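Local coordinates for protein PA1221 (Pseudomonas aeruginosa, PDB 4DG8) that belongs to the ANL superfamily of AMP-binding enzymes, carries a phosphopantetheine attachment site, and holds adenosine monophosphate in a pocket, at residues A[220-223]-A[224-228]. Numbering follows the deposited sequence.
Sequences LEIW and GALLN
G224 continues helix 217-226 by giving its N-H to L220 O at 2.9 Å, a bent bond (133°) whose donor stands above the carbonyl plane. A225 CB lies 3.5 Å from I222 O. The next bond is straighter: L226 N reaches I222 O at 171°, in the carbonyl plane. Beyond it, L226 CD1 meets two side chains, lying 4.0 Å from I222 CG2 and just as near W223 CZ3. I222 CG2, anti to its own backbone N, also sits over the centre of one face of the indole. L227 bonds through its N to W223 O, while its CD1 packs 3.8 Å from W223 CB and its CD2 approaches CE3 obliquely. At N228, ND2 donates almost linearly to G224 O at 2.9 Å and also to C193 O. Y104 receives the indole N-H, and helices 29-39, 88-99 and 186-193 pack round the apolar side chains. This is a worked case of a helix finishing inside a beta-alpha-beta unit, between strands 206-209 and 231-234: N228 N turns to A225 O, its side-chain amide takes up G224 O, and I222 and L226 on one side, L227 on the other and the Y104 bond probably limit how the indole can turn.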
ATOM      1  N   LEU A 220       1.953   7.065  -2.296  1.00 20.85           N
ATOM      2  CA  LEU A 220       1.692   7.862  -3.491  1.00 23.10           C
ATOM      3  C   LEU A 220       0.696   8.993  -3.193  1.00 15.33           C
ATOM      4  O   LEU A 220       0.899  10.146  -3.602  1.00 23.95           O
ATOM      5  CB  LEU A 220       1.140   6.980  -4.611  1.00 20.79           C
ATOM      6  CG  LEU A 220       0.673   7.748  -5.846  1.00 19.97           C
ATOM      7  CD1 LEU A 220       1.864   8.468  -6.495  1.00 23.94           C
ATOM      8  CD2 LEU A 220       0.010   6.790  -6.816  1.00 21.38           C
ATOM      9  N   GLU A 221      -0.401   8.657  -2.522  1.00 20.78           N
ATOM     10  CA  GLU A 221      -1.433   9.677  -2.293  1.00 28.76           C
ATOM     11  C   GLU A 221      -0.912  10.897  -1.526  1.00 29.35           C
ATOM     12  O   GLU A 221      -1.236  12.041  -1.844  1.00 22.86           O
ATOM     13  CB  GLU A 221      -2.629   9.071  -1.571  1.00 17.92           C
ATOM     14  CG  GLU A 221      -3.347   8.018  -2.411  1.00 20.11           C
ATOM     15  CD  GLU A 221      -4.393   7.262  -1.629  1.00 24.70           C
ATOM     16  OE1 GLU A 221      -4.686   7.646  -0.471  1.00 21.07           O
ATOM     17  OE2 GLU A 221      -4.922   6.282  -2.186  1.00 25.68           O
ATOM     18  N   ILE A 222      -0.107  10.635  -0.510  1.00 19.34           N
ATOM     19  CA  ILE A 222       0.401  11.684   0.354  1.00 20.98           C
ATOM     20  C   ILE A 222       1.619  12.358  -0.244  1.00 22.68           C
ATOM     21  O   ILE A 222       1.599  13.563  -0.534  1.00 17.93           O
ATOM     22  CB  ILE A 222       0.696  11.134   1.752  1.00 19.32           C
ATOM     23  CG1 ILE A 222      -0.619  10.645   2.373  1.00 15.35           C
ATOM     24  CG2 ILE A 222       1.384  12.203   2.628  1.00 18.97           C
ATOM     25  CD1 ILE A 222      -0.449   9.689   3.581  1.00 14.29           C
ATOM     26  N   TRP A 223       2.687  11.583  -0.444  1.00 26.75           N
ATOM     27  CA  TRP A 223       3.933  12.190  -0.881  1.00 17.16           C
ATOM     28  C   TRP A 223       3.908  12.622  -2.350  1.00 22.10           C
ATOM     29  O   TRP A 223       4.625  13.531  -2.739  1.00 20.40           O
ATOM     30  CB  TRP A 223       5.117  11.275  -0.551  1.00 15.48           C
ATOM     31  CG  TRP A 223       5.142  10.999   0.920  1.00 21.56           C
ATOM     32  CD1 TRP A 223       4.851   9.820   1.544  1.00 21.50           C
ATOM     33  CD2 TRP A 223       5.399  11.952   1.960  1.00 17.97           C
ATOM     34  NE1 TRP A 223       4.935   9.974   2.914  1.00 21.23           N
ATOM     35  CE2 TRP A 223       5.263  11.274   3.196  1.00 24.94           C
ATOM     36  CE3 TRP A 223       5.730  13.315   1.968  1.00 16.96           C
ATOM     37  CZ2 TRP A 223       5.478  11.907   4.436  1.00 22.59           C
ATOM     38  CZ3 TRP A 223       5.937  13.950   3.202  1.00 16.69           C
ATOM     39  CH2 TRP A 223       5.818  13.240   4.414  1.00 22.19           C
ATOM     40  N   GLY A 224       3.074  11.988  -3.165  1.00 22.48           N
ATOM     41  CA  GLY A 224       2.915  12.464  -4.528  1.00 25.00           C
ATOM     42  C   GLY A 224       2.463  13.926  -4.574  1.00 21.87           C
ATOM     43  O   GLY A 224       2.914  14.700  -5.418  1.00 21.78           O
ATOM     44  N   ALA A 225       1.541  14.295  -3.690  1.00 23.00           N
ATOM     45  CA  ALA A 225       1.180  15.702  -3.506  1.00 23.52           C
ATOM     46  C   ALA A 225       2.280  16.527  -2.870  1.00 25.07           C
ATOM     47  O   ALA A 225       2.774  17.498  -3.468  1.00 26.12           O
ATOM     48  CB  ALA A 225      -0.074  15.818  -2.641  1.00 18.95           C
ATOM     49  N   LEU A 226       2.679  16.139  -1.657  1.00 19.07           N
ATOM     50  CA  LEU A 226       3.506  17.045  -0.856  1.00 15.04           C
ATOM     51  C   LEU A 226       4.911  17.236  -1.430  1.00 24.58           C
ATOM     52  O   LEU A 226       5.548  18.259  -1.205  1.00 23.58           O
ATOM     53  CB  LEU A 226       3.595  16.575   0.603  1.00 18.55           C
ATOM     54  CG  LEU A 226       2.294  16.596   1.416  1.00 21.75           C
ATOM     55  CD1 LEU A 226       2.544  15.990   2.782  1.00 16.40           C
ATOM     56  CD2 LEU A 226       1.783  18.032   1.557  1.00 17.31           C
ATOM     57  N   LEU A 227       5.412  16.244  -2.151  1.00 25.44           N
ATOM     58  CA  LEU A 227       6.746  16.376  -2.720  1.00 21.94           C
ATOM     59  C   LEU A 227       6.713  17.125  -4.061  1.00 24.47           C
ATOM     60  O   LEU A 227       7.752  17.434  -4.650  1.00 25.07           O
ATOM     61  CB  LEU A 227       7.430  15.000  -2.830  1.00 22.09           C
ATOM     62  CG  LEU A 227       7.590  14.302  -1.478  1.00 26.66           C
ATOM     63  CD1 LEU A 227       8.374  13.013  -1.643  1.00 28.25           C
ATOM     64  CD2 LEU A 227       8.268  15.230  -0.433  1.00 18.06           C
ATOM     65  N   ASN A 228       5.505  17.355  -4.572  1.00 27.82           N
ATOM     66  CA  ASN A 228       5.302  18.214  -5.742  1.00 24.12           C
ATOM     67  C   ASN A 228       4.691  19.611  -5.562  1.00 29.60           C
ATOM     68  O   ASN A 228       4.369  20.271  -6.551  1.00 26.91           O
ATOM     69  CB  ASN A 228       4.678  17.426  -6.891  1.00 21.92           C
ATOM     70  CG  ASN A 228       5.594  16.321  -7.356  1.00 28.54           C
ATOM     71  OD1 ASN A 228       6.611  16.580  -8.009  1.00 25.47           O
ATOM     72  ND2 ASN A 228       5.285  15.084  -6.960  1.00 29.34           N
TER